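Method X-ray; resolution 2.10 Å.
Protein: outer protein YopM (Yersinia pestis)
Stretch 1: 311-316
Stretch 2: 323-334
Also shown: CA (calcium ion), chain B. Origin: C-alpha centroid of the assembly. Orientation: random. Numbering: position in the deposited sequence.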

ATOM      1  N   SER A 311      -5.173 -23.079 -14.342  1.00 27.68           N
ATOM      2  CA  SER A 311      -4.336 -24.194 -13.969  1.00 28.98           C
ATOM      3  C   SER A 311      -2.913 -23.918 -14.377  1.00 27.26           C
ATOM      4  O   SER A 311      -2.645 -23.244 -15.371  1.00 27.08           O
ATOM      5  CB  SER A 311      -4.818 -25.476 -14.649  1.00 29.07           C
ATOM      6  OG  SER A 311      -4.640 -25.382 -16.048  1.00 31.87           O
ATOM      7  N   LEU A 312      -2.000 -24.439 -13.578  1.00 27.65           N
ATOM      8  CA  LEU A 312      -0.592 -24.287 -13.837  1.00 28.69           C
ATOM      9  C   LEU A 312      -0.070 -25.654 -14.194  1.00 28.07           C
ATOM     10  O   LEU A 312      -0.435 -26.650 -13.568  1.00 27.74           O
ATOM     11  CB  LEU A 312       0.142 -23.805 -12.590  1.00 30.15           C
ATOM     12  CG  LEU A 312       0.027 -22.346 -12.185  1.00 31.89           C
ATOM     13  CD1 LEU A 312       0.869 -22.115 -10.938  1.00 32.44           C
ATOM     14  CD2 LEU A 312       0.511 -21.466 -13.331  1.00 34.05           C
ATOM     15  N   CYS A 313       0.776 -25.701 -15.209  1.00 27.39           N
ATOM     16  CA  CYS A 313       1.388 -26.950 -15.606  1.00 28.15           C
ATOM     17  C   CYS A 313       2.330 -27.244 -14.451  1.00 27.88           C
ATOM     18  O   CYS A 313       2.468 -26.431 -13.535  1.00 26.83           O
ATOM     19  CB  CYS A 313       2.199 -26.736 -16.870  1.00 28.63           C
ATOM     20  SG  CYS A 313       3.328 -25.345 -16.677  1.00 31.60           S
ATOM     21  N   ASP A 314       2.980 -28.397 -14.484  1.00 28.97           N
ATOM     22  CA  ASP A 314       3.911 -28.729 -13.428  1.00 29.24           C
ATOM     23  C   ASP A 314       4.963 -27.644 -13.415  1.00 27.84           C
ATOM     24  O   ASP A 314       5.308 -27.082 -14.453  1.00 27.27           O
ATOM     25  CB  ASP A 314       4.561 -30.088 -13.678  1.00 33.10           C
ATOM     26  CG  ASP A 314       3.570 -31.220 -13.593  1.00 36.21           C
ATOM     27  OD1 ASP A 314       2.743 -31.215 -12.655  1.00 39.36           O
ATOM     28  OD2 ASP A 314       3.622 -32.116 -14.459  1.00 42.19           O
ATOM     29  N   LEU A 315       5.468 -27.342 -12.232  1.00 26.18           N
ATOM     30  CA  LEU A 315       6.473 -26.314 -12.100  1.00 25.04           C
ATOM     31  C   LEU A 315       7.857 -26.926 -12.194  1.00 25.54           C
ATOM     32  O   LEU A 315       8.111 -27.998 -11.653  1.00 25.30           O
ATOM     33  CB  LEU A 315       6.298 -25.608 -10.761  1.00 23.34           C
ATOM     34  CG  LEU A 315       4.869 -25.092 -10.572  1.00 24.40           C
ATOM     35  CD1 LEU A 315       4.662 -24.648  -9.137  1.00 23.13           C
ATOM     36  CD2 LEU A 315       4.612 -23.958 -11.557  1.00 22.75           C
ATOM     37  N   PRO A 316       8.769 -26.256 -12.905  1.00 25.19           N
ATOM     38  CA  PRO A 316      10.123 -26.790 -13.026  1.00 25.50           C
ATOM     39  C   PRO A 316      10.742 -26.817 -11.633  1.00 26.59           C
ATOM     40  O   PRO A 316      10.561 -25.888 -10.850  1.00 26.08           O
ATOM     41  CB  PRO A 316      10.804 -25.791 -13.963  1.00 25.70           C
ATOM     42  CG  PRO A 316      10.072 -24.515 -13.689  1.00 26.49           C
ATOM     43  CD  PRO A 316       8.638 -24.966 -13.601  1.00 24.81           C
ATOM     44  N   ASN A 323       4.812 -16.561  -8.781  1.00 20.07           N
ATOM     45  CA  ASN A 323       3.809 -15.574  -8.478  1.00 18.62           C
ATOM     46  C   ASN A 323       2.691 -15.805  -9.466  1.00 17.54           C
ATOM     47  O   ASN A 323       2.822 -15.511 -10.653  1.00 17.83           O
ATOM     48  CB  ASN A 323       4.342 -14.157  -8.631  1.00 18.12           C
ATOM     49  CG  ASN A 323       3.345 -13.130  -8.160  1.00 18.13           C
ATOM     50  OD1 ASN A 323       2.154 -13.426  -8.058  1.00 18.37           O
ATOM     51  ND2 ASN A 323       3.811 -11.923  -7.878  1.00 17.79           N
ATOM     52  N   VAL A 324       1.604 -16.381  -8.978  1.00 17.75           N
ATOM     53  CA  VAL A 324       0.443 -16.636  -9.813  1.00 17.89           C
ATOM     54  C   VAL A 324      -0.700 -15.957  -9.092  1.00 17.09           C
ATOM     55  O   VAL A 324      -1.860 -16.354  -9.171  1.00 16.91           O
ATOM     56  CB  VAL A 324       0.170 -18.130  -9.950  1.00 17.88           C
ATOM     57  CG1 VAL A 324       1.263 -18.769 -10.788  1.00 17.69           C
ATOM     58  CG2 VAL A 324       0.100 -18.768  -8.579  1.00 17.38           C
ATOM     59  N   SER A 325      -0.329 -14.918  -8.366  1.00 17.55           N
ATOM     60  CA  SER A 325      -1.289 -14.141  -7.619  1.00 19.10           C
ATOM     61  C   SER A 325      -2.357 -13.636  -8.561  1.00 17.35           C
ATOM     62  O   SER A 325      -2.103 -13.360  -9.734  1.00 16.56           O
ATOM     63  CB  SER A 325      -0.606 -12.940  -6.969  1.00 17.96           C
ATOM     64  OG  SER A 325      -1.554 -12.187  -6.240  1.00 28.07           O
ATOM     65  N   ASN A 326      -3.559 -13.516  -8.035  1.00 17.82           N
ATOM     66  CA  ASN A 326      -4.659 -12.996  -8.807  1.00 16.94           C
ATOM     67  C   ASN A 326      -4.896 -13.731 -10.105  1.00 15.71           C
ATOM     68  O   ASN A 326      -4.780 -13.173 -11.192  1.00 17.02           O
ATOM     69  CB  ASN A 326      -4.445 -11.512  -9.092  1.00 13.58           C
ATOM     70  CG  ASN A 326      -5.667 -10.875  -9.698  1.00 14.93           C
ATOM     71  OD1 ASN A 326      -6.786 -11.282  -9.403  1.00 17.10           O
ATOM     72  ND2 ASN A 326      -5.466  -9.871 -10.540  1.00 14.48           N
ATOM     73  N   ASN A 327      -5.215 -15.003  -9.978  1.00 16.00           N
ATOM     74  CA  ASN A 327      -5.527 -15.802 -11.133  1.00 17.19           C
ATOM     75  C   ASN A 327      -6.785 -16.533 -10.776  1.00 16.54           C
ATOM     76  O   ASN A 327      -7.519 -16.089  -9.902  1.00 17.40           O
ATOM     77  CB  ASN A 327      -4.383 -16.743 -11.470  1.00 17.36           C
ATOM     78  CG  ASN A 327      -3.369 -16.082 -12.373  1.00 18.59           C
ATOM     79  OD1 ASN A 327      -3.682 -15.740 -13.513  1.00 18.00           O
ATOM     80  ND2 ASN A 327      -2.162 -15.876 -11.868  1.00 17.13           N
ATOM     81  N   LYS A 328      -7.060 -17.635 -11.448  1.00 18.02           N
ATOM     82  CA  LYS A 328      -8.276 -18.362 -11.155  1.00 19.56           C
ATOM     83  C   LYS A 328      -7.932 -19.786 -10.815  1.00 20.31           C
ATOM     84  O   LYS A 328      -8.644 -20.721 -11.161  1.00 21.41           O
ATOM     85  CB  LYS A 328      -9.219 -18.286 -12.349  1.00 20.41           C
ATOM     86  CG  LYS A 328      -9.584 -16.850 -12.705  1.00 19.26           C
ATOM     87  CD  LYS A 328     -10.356 -16.198 -11.572  1.00 18.30           C
ATOM     88  CE  LYS A 328     -10.486 -14.695 -11.772  1.00 19.25           C
ATOM     89  NZ  LYS A 328     -11.124 -14.338 -13.071  1.00 17.57           N
ATOM     90  N   LEU A 329      -6.821 -19.923 -10.109  1.00 20.90           N
ATOM     91  CA  LEU A 329      -6.335 -21.217  -9.688  1.00 23.21           C
ATOM     92  C   LEU A 329      -7.134 -21.724  -8.510  1.00 23.61           C
ATOM     93  O   LEU A 329      -7.294 -21.032  -7.507  1.00 24.82           O
ATOM     94  CB  LEU A 329      -4.866 -21.115  -9.285  1.00 22.55           C
ATOM     95  CG  LEU A 329      -3.926 -20.821 -10.448  1.00 21.07           C
ATOM     96  CD1 LEU A 329      -2.567 -20.386  -9.925  1.00 22.05           C
ATOM     97  CD2 LEU A 329      -3.816 -22.061 -11.316  1.00 20.60           C
ATOM     98  N   ILE A 330      -7.660 -22.929  -8.641  1.00 25.26           N
ATOM     99  CA  ILE A 330      -8.387 -23.518  -7.537  1.00 29.12           C
ATOM    100  C   ILE A 330      -7.401 -24.506  -6.926  1.00 28.83           C
ATOM    101  O   ILE A 330      -7.623 -25.059  -5.854  1.00 30.96           O
ATOM    102  CB  ILE A 330      -9.658 -24.239  -8.019  1.00 31.09           C
ATOM    103  CG1 ILE A 330      -9.295 -25.299  -9.054  1.00 33.56           C
ATOM    104  CG2 ILE A 330     -10.636 -23.236  -8.596  1.00 32.74           C
ATOM    105  CD1 ILE A 330      -9.416 -26.704  -8.547  1.00 39.94           C
ATOM    106  N   GLU A 331      -6.284 -24.687  -7.613  1.00 28.77           N
ATOM    107  CA  GLU A 331      -5.264 -25.594  -7.144  1.00 31.00           C
ATOM    108  C   GLU A 331      -3.911 -25.268  -7.746  1.00 29.27           C
ATOM    109  O   GLU A 331      -3.807 -24.907  -8.918  1.00 28.28           O
ATOM    110  CB  GLU A 331      -5.660 -27.029  -7.491  1.00 35.01           C
ATOM    111  CG  GLU A 331      -4.800 -28.092  -6.859  1.00 41.46           C
ATOM    112  CD  GLU A 331      -5.406 -29.472  -7.045  1.00 44.79           C
ATOM    113  OE1 GLU A 331      -5.527 -29.911  -8.206  1.00 44.99           O
ATOM    114  OE2 GLU A 331      -5.758 -30.112  -6.029  1.00 49.17           O
ATOM    115  N   LEU A 332      -2.875 -25.370  -6.927  1.00 28.60           N
ATOM    116  CA  LEU A 332      -1.526 -25.128  -7.394  1.00 27.79           C
ATOM    117  C   LEU A 332      -0.912 -26.486  -7.636  1.00 27.88           C
ATOM    118  O   LEU A 332      -1.256 -27.458  -6.970  1.00 28.15           O
ATOM    119  CB  LEU A 332      -0.707 -24.396  -6.339  1.00 26.81           C
ATOM    120  CG  LEU A 332      -1.084 -22.945  -6.058  1.00 27.37           C
ATOM    121  CD1 LEU A 332      -0.239 -22.423  -4.916  1.00 26.68           C
ATOM    122  CD2 LEU A 332      -0.875 -22.112  -7.314  1.00 28.22           C
ATOM    123  N   PRO A 333      -0.010 -26.586  -8.615  1.00 27.81           N
ATOM    124  CA  PRO A 333       0.599 -27.892  -8.845  1.00 27.20           C
ATOM    125  C   PRO A 333       1.581 -28.138  -7.707  1.00 27.88           C
ATOM    126  O   PRO A 333       1.793 -27.258  -6.865  1.00 26.97           O
ATOM    127  CB  PRO A 333       1.304 -27.712 -10.184  1.00 27.22           C
ATOM    128  CG  PRO A 333       1.699 -26.275 -10.149  1.00 28.94           C
ATOM    129  CD  PRO A 333       0.467 -25.600  -9.595  1.00 27.18           C
ATOM    130  N   ALA A 334       2.165 -29.330  -7.667  1.00 27.62           N
ATOM    131  CA  ALA A 334       3.132 -29.644  -6.632  1.00 26.43           C
ATOM    132  C   ALA A 334       4.156 -28.524  -6.677  1.00 25.37           C
ATOM    133  O   ALA A 334       4.577 -28.095  -7.749  1.00 26.25           O
ATOM    134  CB  ALA A 334       3.796 -30.983  -6.917  1.00 25.08           C
TER
HETATM  135 CA    CA B2001      -8.973 -11.544  -8.980  1.00 18.84          CA
HETATM  136  O   HOH W   1      -2.882 -25.634 -11.238  1.00 29.17           O
HETATM  137  O   HOH W   2       1.572 -31.205  -9.464  1.00 39.86           O
HETATM  138  O   HOH W   3       4.662 -28.791 -10.188  1.00 29.05           O
HETATM  139  O   HOH W   4      -8.455 -13.809  -9.004  1.00 22.45           O
HETATM  140  O   HOH W   5      -8.916  -9.352  -9.239  1.00 20.04           O
HETATM  141  O   HOH W   6      -8.910 -11.239  -6.780  1.00 24.95           O

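Neighbouring segments of a repeat protein can be held together almost entirely by apolar side chains, with the backbone polar groups at their boundary served by water. The two stretches of YopM, 311-316 and 323-334, illustrate the principle well. They run alongside each other with Ser311 CA 5.6 Å from Leu329 CA and Asp314 CA 5.7 Å from Pro333 CA. That spacing brings side chains into contact, yet no direct hydrogen bond crosses between the stretches.

The apolar packing centres on Leu312, whose CA-to-CB bond points toward stretch 2 and which has the largest area covered by the opposing stretch. Its chi1 m, chi2 t conformation leaves the branched end among several partners. Leu312 CD1 lies 3.4 Å from Val324 CG1 and 4.0 Å from Leu332 CD2, while Leu312 CG is 4.0 Å from Leu329 CD2. Nearer the backbone, Leu312 CB meets Pro333 CD at 3.5 Å. A leucine suits this position because its flexible stem and forked tip can touch a valine, two leucines and a proline at once. Leu329 and Leu332 adopt the same m, t conformation; Leu329 also packs against the backbone of the residue before Leu312, with Leu329 CD2 3.4 Å from Ser311 CA. The CB of Ser311 points away from stretch 2, so its hydroxyl is left on the exposed side while its alpha carbon supplies the contact.

Pro333 is the counterpart of Leu312 and has the largest covered area in stretch 2. Its compact ring packs against two leucines of stretch 1: CD approaches Leu312 as described, and CG sits 3.4 Å from Leu315 CG. The same Pro333 CG is 3.5 Å from Cys313 O, so the ring also packs against the intervening backbone. Proline fits here as a rigid apolar surface with no amide hydrogen of its own to satisfy. Leu315, buried and again m, t, extends the packing to the end of stretch 2, where its CD1 comes within 3.7 Å of Ala334 O.

Water supplies the polar connections. Water 1 accepts a hydrogen bond from Leu312 N at 2.8 Å and donates one to Glu331 O at 2.6 Å. Water 3 repeats the pattern, accepting from Leu315 N at 2.6 Å and donating to Ala334 O at 2.5 Å. Both bridges join a backbone amide of stretch 1 to a carbonyl of stretch 2, and thus satisfy groups that lack a direct partner across the gap. Water 2 accepts from Ala334 N at 2.7 Å and donates a weak bond to Asp314 OD1 at 3.4 Å; although the CB of Asp314 points away, the end of its side chain comes nearer.

Polar side chains also order stretch 2 itself. Asn327 ND2 donates to Val324 O at 2.8 Å, and Ser325 N donates to Asn323 OD1 at 2.9 Å. Asn326 OD1 binds the calcium ion CA at 2.2 Å, well away from the apolar contact.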